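Local coordinates for cell wall surface anchor family protein (PDB 3PHS) that serves as the minor pilin GBS52 of the Streptococcus agalactiae pilus, in which an IgG-like domain mediates adhesion to lung epithelial cells, at residues A[13-18]-A[47-52]; A[59-64]-A[99-104]. All coordinates share one frame; numbering follows the deposited sequence.

Contact 1 of 2, residues A[13-18]-A[47-52]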
loop_
_atom_site.group_PDB
_atom_site.type_symbol
_atom_site.label_atom_id
_atom_site.label_comp_id
_atom_site.label_asym_id
_atom_site.label_seq_id
_atom_site.Cartn_x
_atom_site.Cartn_y
_atom_site.Cartn_z
ATOM N N HIS A 13 -5.752 -3.985 31.500
ATOM C CA HIS A 13 -5.810 -2.559 31.128
ATOM C C HIS A 13 -6.662 -2.354 29.887
ATOM O O HIS A 13 -6.902 -3.294 29.125
ATOM C CB HIS A 13 -4.408 -1.988 30.847
ATOM C CG HIS A 13 -3.409 -2.290 31.917
ATOM N ND1 HIS A 13 -3.499 -1.768 33.186
ATOM C CD2 HIS A 13 -2.308 -3.079 31.908
ATOM C CE1 HIS A 13 -2.496 -2.224 33.918
ATOM N NE2 HIS A 13 -1.755 -3.016 33.164
ATOM N N GLN A 14 -7.103 -1.116 29.696
ATOM C CA GLN A 14 -7.887 -0.725 28.534
ATOM C C GLN A 14 -6.933 -0.168 27.516
ATOM O O GLN A 14 -6.019 0.566 27.865
ATOM C CB GLN A 14 -8.849 0.392 28.923
ATOM C CG GLN A 14 -9.787 0.012 30.041
ATOM C CD GLN A 14 -10.640 -1.132 29.640
ATOM O OE1 GLN A 14 -10.360 -2.292 29.970
ATOM N NE2 GLN A 14 -11.697 -0.829 28.902
ATOM N N LEU A 15 -7.149 -0.512 26.258
ATOM C CA LEU A 15 -6.406 0.116 25.170
ATOM C C LEU A 15 -7.395 0.587 24.126
ATOM O O LEU A 15 -8.295 -0.166 23.746
ATOM C CB LEU A 15 -5.441 -0.896 24.547
ATOM C CG LEU A 15 -4.726 -0.474 23.268
ATOM C CD1 LEU A 15 -3.807 0.728 23.509
ATOM C CD2 LEU A 15 -3.926 -1.646 22.677
ATOM N N THR A 16 -7.216 1.827 23.657
ATOM C CA THR A 16 -8.093 2.409 22.638
ATOM C C THR A 16 -7.213 2.864 21.504
ATOM O O THR A 16 -6.289 3.621 21.730
ATOM C CB THR A 16 -8.882 3.637 23.176
ATOM O OG1 THR A 16 -9.699 3.239 24.291
ATOM C CG2 THR A 16 -9.793 4.240 22.079
ATOM N N ILE A 17 -7.486 2.378 20.292
ATOM C CA ILE A 17 -6.737 2.800 19.107
ATOM C C ILE A 17 -7.640 3.771 18.392
ATOM O O ILE A 17 -8.774 3.425 18.081
ATOM C CB ILE A 17 -6.435 1.590 18.144
ATOM C CG1 ILE A 17 -5.648 0.449 18.826
ATOM C CG2 ILE A 17 -5.745 2.049 16.861
ATOM C CD1 ILE A 17 -4.709 0.818 19.854
ATOM N N VAL A 18 -7.151 4.985 18.132
ATOM C CA VAL A 18 -7.974 6.014 17.485
ATOM C C VAL A 18 -7.435 6.256 16.091
ATOM O O VAL A 18 -6.318 6.757 15.919
ATOM C CB VAL A 18 -8.007 7.344 18.304
ATOM C CG1 VAL A 18 -9.088 8.314 17.778
ATOM C CG2 VAL A 18 -8.275 7.063 19.784
ATOM N N TYR A 47 -8.041 -3.559 13.452
ATOM C CA TYR A 47 -6.772 -3.583 14.198
ATOM C C TYR A 47 -6.568 -4.934 14.881
ATOM O O TYR A 47 -7.517 -5.532 15.418
ATOM C CB TYR A 47 -6.718 -2.434 15.236
ATOM C CG TYR A 47 -6.310 -1.132 14.594
ATOM C CD1 TYR A 47 -7.265 -0.256 14.070
ATOM C CD2 TYR A 47 -4.965 -0.800 14.450
ATOM C CE1 TYR A 47 -6.879 0.933 13.453
ATOM C CE2 TYR A 47 -4.573 0.385 13.809
ATOM C CZ TYR A 47 -5.538 1.244 13.325
ATOM O OH TYR A 47 -5.144 2.417 12.705
ATOM N N GLN A 48 -5.340 -5.428 14.818
ATOM C CA GLN A 48 -4.972 -6.608 15.572
ATOM C C GLN A 48 -3.833 -6.276 16.510
ATOM O O GLN A 48 -2.912 -5.553 16.139
ATOM C CB GLN A 48 -4.592 -7.747 14.635
ATOM C CG GLN A 48 -5.774 -8.156 13.826
ATOM C CD GLN A 48 -5.510 -9.281 12.873
ATOM O OE1 GLN A 48 -6.464 -9.888 12.366
ATOM N NE2 GLN A 48 -4.243 -9.575 12.610
ATOM N N LEU A 49 -3.899 -6.853 17.710
ATOM C CA LEU A 49 -2.873 -6.672 18.724
ATOM C C LEU A 49 -2.304 -8.031 19.105
ATOM O O LEU A 49 -3.055 -8.923 19.499
ATOM C CB LEU A 49 -3.451 -5.920 19.942
ATOM C CG LEU A 49 -3.480 -4.379 19.966
ATOM C CD1 LEU A 49 -2.104 -3.815 20.192
ATOM C CD2 LEU A 49 -4.096 -3.720 18.730
ATOM N N TYR A 50 -0.982 -8.178 18.973
ATOM C CA TYR A 50 -0.272 -9.434 19.228
ATOM C C TYR A 50 0.491 -9.305 20.539
ATOM O O TYR A 50 1.368 -8.453 20.675
ATOM C CB TYR A 50 0.652 -9.769 18.060
ATOM C CG TYR A 50 -0.150 -10.142 16.836
ATOM C CD1 TYR A 50 -0.702 -9.157 16.010
ATOM C CD2 TYR A 50 -0.433 -11.475 16.559
ATOM C CE1 TYR A 50 -1.472 -9.506 14.897
ATOM C CE2 TYR A 50 -1.208 -11.834 15.457
ATOM C CZ TYR A 50 -1.705 -10.848 14.628
ATOM O OH TYR A 50 -2.478 -11.228 13.568
ATOM N N GLN A 51 0.094 -10.110 21.520
ATOM C CA GLN A 51 0.751 -10.114 22.825
ATOM C C GLN A 51 2.120 -10.803 22.713
ATOM O O GLN A 51 2.190 -11.990 22.392
ATOM C CB GLN A 51 -0.130 -10.894 23.789
ATOM C CG GLN A 51 0.170 -10.763 25.256
ATOM C CD GLN A 51 -0.878 -11.569 26.014
ATOM O OE1 GLN A 51 -1.874 -11.027 26.485
ATOM N NE2 GLN A 51 -0.718 -12.864 26.020
ATOM N N LEU A 52 3.198 -10.067 22.981
ATOM C CA LEU A 52 4.551 -10.639 22.864
ATOM C C LEU A 52 4.806 -11.727 23.904
ATOM O O LEU A 52 4.319 -11.637 25.027
ATOM C CB LEU A 52 5.633 -9.558 22.979
ATOM C CG LEU A 52 6.059 -8.877 21.683
ATOM C CD1 LEU A 52 4.875 -8.147 21.022
ATOM C CD2 LEU A 52 7.217 -7.930 21.939
#
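Ile17 and Leu15 face Tyr47 and Leu49 across the interior of an Ig-like beta sandwich, the N-terminal domain of this pilin. The two strands belong to different sheets, and their segments run at 140° to one another with axes 9.9 Å apart at the closest, so side chains alone bridge the gap. The Ile17 methyl CG2 sits squarely over one face of the phenol, 3.5 Å from the centroid of the Tyr47 ring, a CH-pi contact in which all six ring carbons lie at nearly the same distance from the methyl. One layer further along, Leu15 and Leu49 meet end to end through their methyls, Leu15 CD2 lying 3.8 Å from Leu49 CD1. Leu15 swings its CG opposite the backbone N (chi1 171°), which helps carry CD2 into the gap. Between the two layers, Ile17 CG1 makes a looser apolar contact with Leu49 CD2, at 4.4 Å. Phe92 of the strand 89-95 packs against Leu15, Ile17 and Leu49 together, while Ile127 of the neighbouring strand 125-127 touches Leu15 and Ile17. The far end of the phenol is held as well: just beyond the segment 13-18, Tyr47 OH is hydrogen-bonded to His19 ND1.

Contact 2 of 2, residues A[59-64]-A[99-104]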
loop_
_atom_site.group_PDB
_atom_site.type_symbol
_atom_site.label_atom_id
_atom_site.label_comp_id
_atom_site.label_asym_id
_atom_site.label_seq_id
_atom_site.Cartn_x
_atom_site.Cartn_y
_atom_site.Cartn_z
ATOM N N ASP A 59 16.017 -4.754 18.814
ATOM C CA ASP A 59 15.349 -4.075 17.707
ATOM C C ASP A 59 13.953 -4.681 17.590
ATOM O O ASP A 59 13.616 -5.321 16.605
ATOM C CB ASP A 59 16.120 -4.271 16.397
ATOM C CG ASP A 59 17.455 -3.566 16.395
ATOM O OD1 ASP A 59 17.472 -2.345 16.644
ATOM O OD2 ASP A 59 18.485 -4.237 16.156
ATOM N N LEU A 60 13.154 -4.492 18.627
ATOM C CA LEU A 60 11.890 -5.218 18.777
ATOM C C LEU A 60 10.843 -4.833 17.733
ATOM O O LEU A 60 10.163 -5.703 17.160
ATOM C CB LEU A 60 11.336 -4.956 20.172
ATOM C CG LEU A 60 10.377 -5.971 20.759
ATOM C CD1 LEU A 60 10.962 -7.400 20.743
ATOM C CD2 LEU A 60 10.038 -5.513 22.185
ATOM N N LEU A 61 10.692 -3.536 17.491
ATOM C CA LEU A 61 9.712 -3.092 16.502
ATOM C C LEU A 61 10.108 -3.586 15.105
ATOM O O LEU A 61 9.267 -4.104 14.345
ATOM C CB LEU A 61 9.525 -1.568 16.545
ATOM C CG LEU A 61 8.556 -0.961 15.508
ATOM C CD1 LEU A 61 7.122 -1.497 15.641
ATOM C CD2 LEU A 61 8.573 0.565 15.594
ATOM N N ALA A 62 11.390 -3.456 14.767
ATOM C CA ALA A 62 11.864 -3.951 13.466
ATOM C C ALA A 62 11.661 -5.461 13.343
ATOM O O ALA A 62 11.314 -5.954 12.276
ATOM C CB ALA A 62 13.349 -3.585 13.252
ATOM N N HIS A 63 11.896 -6.191 14.431
ATOM C CA HIS A 63 11.676 -7.624 14.425
ATOM C C HIS A 63 10.238 -7.975 14.070
ATOM O O HIS A 63 9.986 -8.819 13.209
ATOM C CB HIS A 63 12.033 -8.268 15.767
ATOM C CG HIS A 63 11.660 -9.714 15.829
ATOM N ND1 HIS A 63 12.272 -10.668 15.041
ATOM C CD2 HIS A 63 10.694 -10.362 16.524
ATOM C CE1 HIS A 63 11.727 -11.849 15.284
ATOM N NE2 HIS A 63 10.770 -11.690 16.182
ATOM N N TRP A 64 9.304 -7.325 14.747
ATOM C CA TRP A 64 7.888 -7.575 14.533
ATOM C C TRP A 64 7.419 -7.096 13.161
ATOM O O TRP A 64 6.632 -7.776 12.527
ATOM C CB TRP A 64 7.069 -7.004 15.704
ATOM C CG TRP A 64 7.146 -7.980 16.840
ATOM C CD1 TRP A 64 8.157 -8.116 17.745
ATOM C CD2 TRP A 64 6.218 -9.035 17.105
ATOM N NE1 TRP A 64 7.903 -9.189 18.586
ATOM C CE2 TRP A 64 6.720 -9.772 18.207
ATOM C CE3 TRP A 64 5.009 -9.424 16.524
ATOM C CZ2 TRP A 64 6.036 -10.872 18.755
ATOM C CZ3 TRP A 64 4.319 -10.526 17.076
ATOM C CH2 TRP A 64 4.838 -11.228 18.181
ATOM N N ILE A 99 3.430 -6.451 26.596
ATOM C CA ILE A 99 3.881 -5.675 25.440
ATOM C C ILE A 99 3.113 -6.199 24.241
ATOM O O ILE A 99 3.040 -7.399 24.043
ATOM C CB ILE A 99 5.428 -5.810 25.171
ATOM C CG1 ILE A 99 6.288 -5.454 26.411
ATOM C CG2 ILE A 99 5.857 -4.976 23.944
ATOM C CD1 ILE A 99 5.896 -4.197 27.076
ATOM N N TYR A 100 2.528 -5.294 23.460
ATOM C CA TYR A 100 1.715 -5.670 22.317
ATOM C C TYR A 100 2.212 -4.989 21.051
ATOM O O TYR A 100 2.569 -3.813 21.064
ATOM C CB TYR A 100 0.255 -5.262 22.515
ATOM C CG TYR A 100 -0.416 -5.996 23.646
ATOM C CD1 TYR A 100 -0.191 -5.615 24.982
ATOM C CD2 TYR A 100 -1.243 -7.101 23.386
ATOM C CE1 TYR A 100 -0.810 -6.327 26.048
ATOM C CE2 TYR A 100 -1.855 -7.812 24.436
ATOM C CZ TYR A 100 -1.626 -7.420 25.750
ATOM O OH TYR A 100 -2.227 -8.138 26.771
ATOM N N TYR A 101 2.215 -5.755 19.972
ATOM C CA TYR A 101 2.464 -5.234 18.647
ATOM C C TYR A 101 1.120 -5.093 17.969
ATOM O O TYR A 101 0.384 -6.074 17.844
ATOM C CB TYR A 101 3.330 -6.216 17.870
ATOM C CG TYR A 101 3.587 -5.851 16.425
ATOM C CD1 TYR A 101 4.483 -4.828 16.089
ATOM C CD2 TYR A 101 2.954 -6.551 15.393
ATOM C CE1 TYR A 101 4.730 -4.515 14.753
ATOM C CE2 TYR A 101 3.196 -6.240 14.052
ATOM C CZ TYR A 101 4.091 -5.227 13.754
ATOM O OH TYR A 101 4.339 -4.932 12.436
ATOM N N GLY A 102 0.829 -3.885 17.501
ATOM C CA GLY A 102 -0.438 -3.573 16.851
ATOM C C GLY A 102 -0.251 -3.148 15.405
ATOM O O GLY A 102 0.715 -2.477 15.073
ATOM N N LEU A 103 -1.189 -3.547 14.551
ATOM C CA LEU A 103 -1.158 -3.149 13.140
ATOM C C LEU A 103 -2.574 -3.119 12.612
ATOM O O LEU A 103 -3.463 -3.737 13.193
ATOM C CB LEU A 103 -0.316 -4.137 12.313
ATOM C CG LEU A 103 -0.925 -5.475 11.889
ATOM C CD1 LEU A 103 -0.024 -6.166 10.889
ATOM C CD2 LEU A 103 -1.125 -6.368 13.095
ATOM N N ALA A 104 -2.794 -2.389 11.526
ATOM C CA ALA A 104 -4.055 -2.495 10.808
ATOM C C ALA A 104 -3.919 -3.553 9.722
ATOM O O ALA A 104 -2.870 -3.662 9.057
ATOM C CB ALA A 104 -4.446 -1.155 10.185
HETATM O O HOH W 1 4.401 -7.177 10.569
#
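The helical turn 60-64 lies against one face of the four-stranded antiparallel sheet of the N-terminal domain, and the backbones come nearest at Trp64 and Tyr101, whose CA atoms are 7.2 Å apart. Trp64 and Tyr101 carry most of the contact; the two side chains lie side by side but point opposite ways. The methylene of Trp64 makes a CH-pi contact with one face of the phenol, nearer the rim than the middle: Trp64 CB is 3.6 Å from the centroid of the Tyr101 ring and 20° off its normal. From there the indole runs back over the root of the tyrosine, its CE3 lying 3.7 Å from Tyr101 CD2. The planes of the five-membered ring and the phenol are inclined at 39°, an oblique pairing. The Tyr101 ring stands away from the strand, its CG swung to the far side of the main-chain nitrogen (chi1 176°), and passes across the last turn of the helix, bringing the hydroxyl beside the Trp64 carbonyl. Leu61 closes the side: its CD1 meets the ring edge near the plane, 4.0 Å from Tyr101 CE1. Leu72 of the helix 69-75 packs on both aromatic side chains, and Leu52 of the adjacent strand touches Trp64.

The hydroxyl end is polar. One water donates to Trp64 O at 3.0 Å and to Tyr101 OH at 2.9 Å, and the same hydroxyl is hydrogen-bonded to OD1 of Asn65, the next residue of the helix. The contact is therefore mainly apolar: the phenol is held by a CH-pi contact over its ring and, at its hydroxyl, by a water bridge and a bond to Asn65.

Contacts 1 and 2 share one sheet of the N-terminal domain and lie on its two faces, their centres about 11 Å apart. Strands 46-52 and 98-106 are neighbours there, joined by probable backbone hydrogen bonds from Tyr50 N to Tyr101 O (2.8 Å) and from Leu52 N to Ile99 O (2.9 Å). The chain closes contact 1 first, then passes from strand 46-52 into helix 60-65. A direct touch also links them, Leu52 CG lying 3.5 Å from Trp64 CZ2. Contact 1 joins the two sheets of the sandwich, and contact 2 fixes the helix that follows strand 46-52 to the outer face of the same sheet.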